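Local structure of extracellular solute-binding protein, family 3 (Methylophaga aminisulfidivorans MP, 5SV6) at residues D88-A91 against I92-V95; K141-S145 against P146-D150; V201-V205 against S206-D210. The protein is of unknown function but has a periplasmic binding protein-like architecture and, as an MxaJ protein, is probably associated with the methanol dehydrogenase system. All coordinates share one frame; numbering follows the deposited sequence. Where two conformers were deposited one is given.

Interaction 1 of 3, residues D88-A91 against I92-V95; sequences DKAA and IFLV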
loop_
_atom_site.group_PDB
_atom_site.type_symbol
_atom_site.label_atom_id
_atom_site.label_comp_id
_atom_site.label_asym_id
_atom_site.label_seq_id
_atom_site.Cartn_x
_atom_site.Cartn_y
_atom_site.Cartn_z
ATOM N N ASP A 88 -9.831 -12.288 -8.753
ATOM C CA ASP A 88 -10.898 -12.068 -7.793
ATOM C C ASP A 88 -10.355 -12.104 -6.381
ATOM O O ASP A 88 -11.077 -11.846 -5.422
ATOM C CB ASP A 88 -11.979 -13.130 -7.965
ATOM C CG ASP A 88 -12.527 -13.159 -9.363
ATOM O OD1 ASP A 88 -13.186 -12.171 -9.748
ATOM O OD2 ASP A 88 -12.292 -14.157 -10.078
ATOM N N LYS A 89 -9.081 -12.449 -6.259
ATOM C CA LYS A 89 -8.419 -12.472 -4.967
ATOM C C LYS A 89 -7.797 -11.105 -4.667
ATOM O O LYS A 89 -7.703 -10.245 -5.548
ATOM C CB LYS A 89 -7.342 -13.560 -4.933
ATOM C CG LYS A 89 -7.836 -14.976 -5.244
ATOM C CD LYS A 89 -8.406 -15.662 -4.014
ATOM C CE LYS A 89 -7.321 -16.064 -3.026
ATOM N NZ LYS A 89 -6.743 -17.420 -3.302
ATOM N N ALA A 90 -7.380 -10.919 -3.422
ATOM C CA ALA A 90 -6.717 -9.697 -2.997
ATOM C C ALA A 90 -5.429 -9.530 -3.796
ATOM O O ALA A 90 -4.853 -10.517 -4.238
ATOM C CB ALA A 90 -6.412 -9.770 -1.515
ATOM N N ALA A 91 -4.977 -8.289 -3.969
ATOM C CA ALA A 91 -3.781 -8.010 -4.772
ATOM C C ALA A 91 -2.522 -8.696 -4.238
ATOM O O ALA A 91 -1.592 -8.988 -4.995
ATOM C CB ALA A 91 -3.555 -6.493 -4.906
ATOM N N ILE A 92 -2.488 -8.968 -2.940
ATOM C CA ILE A 92 -1.331 -9.642 -2.354
ATOM C C ILE A 92 -1.067 -11.023 -2.986
ATOM O O ILE A 92 0.054 -11.535 -2.912
ATOM C CB ILE A 92 -1.439 -9.728 -0.794
ATOM C CG1 ILE A 92 -0.084 -10.064 -0.157
ATOM C CG2 ILE A 92 -2.515 -10.723 -0.369
ATOM C CD1 ILE A 92 -0.109 -10.084 1.372
ATOM N N PHE A 93 -2.081 -11.601 -3.637
ATOM C CA PHE A 93 -1.948 -12.898 -4.325
ATOM C C PHE A 93 -1.618 -12.827 -5.823
ATOM O O PHE A 93 -1.532 -13.862 -6.490
ATOM C CB PHE A 93 -3.231 -13.724 -4.172
ATOM C CG PHE A 93 -3.541 -14.098 -2.760
ATOM C CD1 PHE A 93 -4.639 -13.554 -2.110
ATOM C CD2 PHE A 93 -2.722 -14.975 -2.067
ATOM C CE1 PHE A 93 -4.923 -13.885 -0.798
ATOM C CE2 PHE A 93 -3.004 -15.314 -0.748
ATOM C CZ PHE A 93 -4.102 -14.769 -0.117
ATOM N N LEU A 94 -1.454 -11.626 -6.359
ATOM C CA LEU A 94 -1.210 -11.472 -7.791
ATOM C C LEU A 94 0.084 -12.144 -8.251
ATOM O O LEU A 94 0.152 -12.709 -9.337
ATOM C CB LEU A 94 -1.170 -9.992 -8.156
ATOM C CG LEU A 94 -2.520 -9.278 -8.140
ATOM C CD1 LEU A 94 -2.317 -7.799 -8.446
ATOM C CD2 LEU A 94 -3.425 -9.917 -9.169
ATOM N N VAL A 95 1.109 -12.056 -7.419
ATOM C CA VAL A 95 2.410 -12.597 -7.768
ATOM C C VAL A 95 2.361 -14.123 -7.823
ATOM O O VAL A 95 2.764 -14.730 -8.807
ATOM C CB VAL A 95 3.488 -12.134 -6.773
ATOM C CG1 VAL A 95 4.756 -12.987 -6.913
ATOM C CG2 VAL A 95 3.795 -10.646 -6.972
#
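Lys89 reaches four residues along the chain to lie over the ring of Phe93, and its side chain can be followed outward atom by atom. Lys89 CB already touches the ring, 3.9 Å from Phe93 CD1. The chain then bends at chi2, chi3 and chi4, and this coiling carries it back over the aromatic face. Lys89 CE makes a CH-pi contact there, 4.2 Å from the centroid of the Phe93 ring. Beyond it Lys89 NZ stands 4.6 Å from the Phe93 centroid and only 10° off the ring normal, a cation-pi geometry; the ammonium also forms a salt bridge with Glu97, a turn further into the helix. On the opposite face of the Phe93 ring, Ile92 CG2 lies 3.9 Å above the plane, offset toward the rim. These residues form the beta-to-alpha connection between strand 82-87 and helix 94-99 in the solute-binding protein fold. The backbone turns into the helix through two bonds, Phe93 N to Ala90 O and Leu94 N to Ala91 O, both 3.0 Å long. Ala90 CB packs against Ile92 CG2 at 4.2 Å. Leu94 CD1 meets Ala91 CB at 4.0 Å, while the Leu94 side chain also packs on Val107 of strand 106-111.

Interaction 2 of 3, residues K141-S145 against P146-D150; sequences KNWQS and PALKD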
loop_
_atom_site.group_PDB
_atom_site.type_symbol
_atom_site.label_atom_id
_atom_site.label_comp_id
_atom_site.label_asym_id
_atom_site.label_seq_id
_atom_site.Cartn_x
_atom_site.Cartn_y
_atom_site.Cartn_z
ATOM N N LYS A 141 4.832 12.445 15.908
ATOM C CA LYS A 141 5.856 12.534 14.880
ATOM C C LYS A 141 6.415 11.162 14.535
ATOM O O LYS A 141 6.862 10.925 13.412
ATOM C CB LYS A 141 6.998 13.433 15.357
ATOM C CG LYS A 141 6.626 14.908 15.466
ATOM C CD LYS A 141 6.753 15.629 14.124
ATOM C CE LYS A 141 6.933 17.133 14.310
ATOM N NZ LYS A 141 5.767 17.767 14.989
ATOM N N ASN A 142 6.396 10.264 15.510
ATOM C CA ASN A 142 7.002 8.955 15.322
ATOM C C ASN A 142 6.557 7.992 16.405
ATOM O O ASN A 142 5.763 8.360 17.272
ATOM C CB ASN A 142 8.537 9.070 15.272
ATOM C CG ASN A 142 9.129 9.664 16.538
ATOM O OD1 ASN A 142 8.696 9.368 17.656
ATOM N ND2 ASN A 142 10.143 10.507 16.367
ATOM N N TRP A 143 7.081 6.769 16.370
ATOM C CA TRP A 143 6.617 5.714 17.273
ATOM C C TRP A 143 7.007 5.912 18.735
ATOM O O TRP A 143 6.461 5.254 19.627
ATOM C CB TRP A 143 7.066 4.340 16.766
ATOM C CG TRP A 143 6.183 3.800 15.687
ATOM C CD1 TRP A 143 6.481 3.674 14.362
ATOM C CD2 TRP A 143 4.841 3.324 15.844
ATOM N NE1 TRP A 143 5.413 3.137 13.686
ATOM C CE2 TRP A 143 4.394 2.911 14.574
ATOM C CE3 TRP A 143 3.983 3.192 16.936
ATOM C CZ2 TRP A 143 3.117 2.374 14.366
ATOM C CZ3 TRP A 143 2.708 2.656 16.725
ATOM C CH2 TRP A 143 2.295 2.258 15.453
ATOM N N GLN A 144 7.939 6.828 18.987
ATOM C CA GLN A 144 8.341 7.138 20.356
ATOM C C GLN A 144 7.558 8.294 20.976
ATOM O O GLN A 144 7.818 8.672 22.114
ATOM C CB GLN A 144 9.855 7.398 20.443
ATOM C CG GLN A 144 10.672 6.111 20.540
ATOM C CD GLN A 144 12.183 6.341 20.599
ATOM O OE1 GLN A 144 12.652 7.445 20.884
ATOM N NE2 GLN A 144 12.952 5.285 20.332
ATOM N N SER A 145 6.590 8.842 20.240
ATOM C CA SER A 145 5.768 9.934 20.760
ATOM C C SER A 145 4.983 9.510 21.990
ATOM O O SER A 145 4.245 8.519 21.959
ATOM C CB SER A 145 4.803 10.460 19.699
ATOM O OG SER A 145 3.798 11.259 20.302
ATOM N N PRO A 146 5.135 10.265 23.087
ATOM C CA PRO A 146 4.414 9.936 24.320
ATOM C C PRO A 146 2.896 9.959 24.141
ATOM O O PRO A 146 2.200 9.242 24.858
ATOM C CB PRO A 146 4.868 11.034 25.288
ATOM C CG PRO A 146 6.230 11.420 24.789
ATOM C CD PRO A 146 6.104 11.358 23.288
ATOM N N ALA A 147 2.396 10.755 23.194
ATOM C CA ALA A 147 0.961 10.794 22.901
ATOM C C ALA A 147 0.367 9.419 22.575
ATOM O O ALA A 147 -0.753 9.115 22.978
ATOM C CB ALA A 147 0.669 11.787 21.768
ATOM N N LEU A 148 1.113 8.598 21.840
ATOM C CA LEU A 148 0.644 7.265 21.463
ATOM C C LEU A 148 0.373 6.399 22.701
ATOM O O LEU A 148 -0.489 5.523 22.679
ATOM C CB LEU A 148 1.657 6.576 20.534
ATOM C CG LEU A 148 1.923 7.240 19.174
ATOM C CD1 LEU A 148 3.231 6.734 18.569
ATOM C CD2 LEU A 148 0.762 7.018 18.202
ATOM N N LYS A 149 1.106 6.668 23.782
ATOM C CA LYS A 149 0.946 5.949 25.051
ATOM C C LYS A 149 -0.400 6.201 25.734
ATOM O O LYS A 149 -0.882 5.376 26.515
ATOM C CB LYS A 149 2.075 6.333 26.013
ATOM C CG LYS A 149 3.236 5.361 26.074
ATOM C CD LYS A 149 3.947 5.236 24.740
ATOM C CE LYS A 149 5.315 4.589 24.912
ATOM N NZ LYS A 149 5.229 3.443 25.863
ATOM N N ASP A 150 -1.005 7.348 25.453
ATOM C CA ASP A 150 -2.291 7.680 26.037
ATOM C C ASP A 150 -3.460 7.152 25.199
ATOM O O ASP A 150 -4.619 7.330 25.567
ATOM C CB ASP A 150 -2.415 9.197 26.229
ATOM C CG ASP A 150 -1.256 9.781 27.038
ATOM O OD1 ASP A 150 -0.680 9.036 27.856
ATOM O OD2 ASP A 150 -0.923 10.978 26.859
#
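Leu148 CD1 packs against the carbonyl oxygens of Asn142 and Trp143, in a stretch where a type I beta turn, Asn142 to Ser145, runs directly into a short helix at 146-149 with Ser145 at the N-cap position. Asn142 opens the turn twice over. Its backbone O accepts from Ser145 N, and Asn142 OD1 accepts from Gln144 N at 3.0 Å, which makes an Asx turn nested in the beta turn; ND2 is held by Glu236. The methyl CD1 of Leu148 comes to 3.3 Å from Asn142 O, a van der Waals contact. Next, Trp143 sends its indole into the protein, with NE1 bonded to Gln249 and the ring system edge-to-face with both His213 and Phe130. The benzo part of the indole reaches back to the helix, where Trp143 CE3 lies 4.0 Å from Leu148 CD1, the two side chains crossing at about a right angle. Gln144 is exposed, and its side chain touches Pro240. Ser145 O accepts from Leu148 N at 3.1 Å, a bent bond (140° at the hydrogen) that begins the weakly bonded helix. Ser145 was modelled in two conformers, and the bonds of its hydroxyl hold for one of them. In that conformer OG is anti to the backbone N (chi1 165°), a torsion that swings it forward over the first helical residues while it also bonds to Asp139 O. The capping bond is weak even there: Ala147 N lies 3.3 Å from Ser145 OG, and Ala147 CB sits 3.5 Å from that same oxygen.

Interaction 3 of 3, residues V201-V205 against S206-D210; sequences VSEVV and SGKAD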
loop_
_atom_site.group_PDB
_atom_site.type_symbol
_atom_site.label_atom_id
_atom_site.label_comp_id
_atom_site.label_asym_id
_atom_site.label_seq_id
_atom_site.Cartn_x
_atom_site.Cartn_y
_atom_site.Cartn_z
ATOM N N VAL A 201 -9.439 4.545 7.564
ATOM C CA VAL A 201 -9.483 6.006 7.627
ATOM C C VAL A 201 -10.797 6.476 8.260
ATOM O O VAL A 201 -10.818 7.391 9.095
ATOM C CB VAL A 201 -9.254 6.647 6.246
ATOM C CG1 VAL A 201 -9.424 8.167 6.327
ATOM C CG2 VAL A 201 -7.854 6.292 5.736
ATOM N N SER A 202 -11.889 5.822 7.883
ATOM C CA SER A 202 -13.211 6.155 8.406
ATOM C C SER A 202 -13.309 6.018 9.924
ATOM O O SER A 202 -14.028 6.772 10.576
ATOM C CB SER A 202 -14.276 5.294 7.731
ATOM O OG SER A 202 -14.489 5.757 6.412
ATOM N N GLU A 203 -12.586 5.047 10.477
ATOM C CA GLU A 203 -12.554 4.825 11.925
ATOM C C GLU A 203 -11.951 6.020 12.665
ATOM O O GLU A 203 -12.352 6.337 13.784
ATOM C CB GLU A 203 -11.748 3.568 12.243
ATOM C CG GLU A 203 -12.439 2.284 11.843
ATOM C CD GLU A 203 -13.669 2.016 12.682
ATOM O OE1 GLU A 203 -13.516 1.740 13.888
ATOM O OE2 GLU A 203 -14.788 2.097 12.140
ATOM N N VAL A 204 -10.974 6.665 12.041
ATOM C CA VAL A 204 -10.383 7.874 12.606
ATOM C C VAL A 204 -11.370 9.034 12.508
ATOM O O VAL A 204 -11.596 9.754 13.478
ATOM C CB VAL A 204 -9.067 8.257 11.909
ATOM C CG1 VAL A 204 -8.480 9.543 12.531
ATOM C CG2 VAL A 204 -8.061 7.105 11.990
ATOM N N VAL A 205 -11.967 9.199 11.335
ATOM C CA VAL A 205 -12.984 10.231 11.137
ATOM C C VAL A 205 -14.113 10.106 12.162
ATOM O O VAL A 205 -14.587 11.112 12.702
ATOM C CB VAL A 205 -13.557 10.178 9.708
ATOM C CG1 VAL A 205 -14.800 11.048 9.583
ATOM C CG2 VAL A 205 -12.491 10.582 8.704
ATOM N N SER A 206 -14.514 8.871 12.448
ATOM C CA SER A 206 -15.609 8.608 13.379
ATOM C C SER A 206 -15.186 8.726 14.839
ATOM O O SER A 206 -16.029 8.852 15.729
ATOM C CB SER A 206 -16.199 7.217 13.139
ATOM O OG SER A 206 -15.392 6.204 13.729
ATOM N N GLY A 207 -13.880 8.669 15.093
ATOM C CA GLY A 207 -13.382 8.757 16.449
ATOM C C GLY A 207 -13.330 7.417 17.156
ATOM O O GLY A 207 -12.883 7.331 18.301
ATOM N N LYS A 208 -13.772 6.363 16.477
ATOM C CA LYS A 208 -13.701 5.024 17.038
ATOM C C LYS A 208 -12.252 4.568 17.156
ATOM O O LYS A 208 -11.908 3.782 18.041
ATOM C CB LYS A 208 -14.506 4.026 16.198
ATOM C CG LYS A 208 -16.012 4.200 16.304
ATOM C CD LYS A 208 -16.505 3.965 17.725
ATOM C CE LYS A 208 -18.016 4.145 17.819
ATOM N NZ LYS A 208 -18.771 3.069 17.098
ATOM N N ALA A 209 -11.409 5.052 16.248
ATOM C CA ALA A 209 -9.975 4.852 16.383
ATOM C C ALA A 209 -9.348 6.142 16.890
ATOM O O ALA A 209 -9.681 7.223 16.417
ATOM C CB ALA A 209 -9.351 4.440 15.048
ATOM N N ASP A 210 -8.449 6.037 17.862
ATOM C CA ASP A 210 -7.661 7.199 18.265
ATOM C C ASP A 210 -6.758 7.640 17.123
ATOM O O ASP A 210 -6.454 8.829 16.970
ATOM C CB ASP A 210 -6.799 6.848 19.477
ATOM C CG ASP A 210 -7.623 6.568 20.704
ATOM O OD1 ASP A 210 -8.484 7.409 21.020
ATOM O OD2 ASP A 210 -7.416 5.512 21.337
HETATM O O HOH W 1 -16.463 4.003 12.706
HETATM O O HOH W 2 -9.874 9.826 15.884
#
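Glu203 O accepts a nearly straight hydrogen bond from Ala209 N, 2.9 Å long with 172° at the hydrogen, from the residue six further on. Helix 197-206 ends at Gly207, the first residue to leave helical angles, with positive phi (87°); Gly207 N bonds to Val204 O at 3.0 Å. Ser206 N still makes a regular helical bond to Ser202 O. Ser206 OG, turned between the backbone N and the carbonyl carbon (chi1 79°), lies 3.0 Å from Glu203 O, and a water links Ser206 OG to Glu203 OE2, which accepts from it at 2.6 Å. The other carboxylate oxygen, OE1, bonds to Tyr178 OH, so both ends of the group are held. A second water donates to Val204 O and to Ala209 O, bridging the last turn and the departing chain. Lys208 CB runs alongside the carboxylate, 3.4 Å from Glu203 OE1. Apolar contacts lie further out: Ala209 CB packs on Glu203 CB at 3.8 Å and faces Val204 CG2 at 4.3 Å. Val201, Val204 and Val205 pack on Leu230 of strand 230-234, and Val201 also touches helix 216-224; beyond Ala209, Asp210 bonds to Ser152 and Lys153 as the chain enters strand 211-215.

How the interactions relate
The three stretches lie in series along the chain and treat helix ends differently: interactions 1 and 2 enter a helix, whereas interaction 3 leaves one. Interactions 2 and 3 are neighbours, their centres about 18 Å apart and their nearest atoms about 5 Å, on the same side of the chain's centre. The chain runs on from them into strands 154-156 and 211-215 respectively, which pair in parallel within the large mixed sheet. Interaction 1 stands apart, about 34 Å from interaction 2 and 27 Å from interaction 3 between centres, with interaction 2 on the opposite side of the chain's centre.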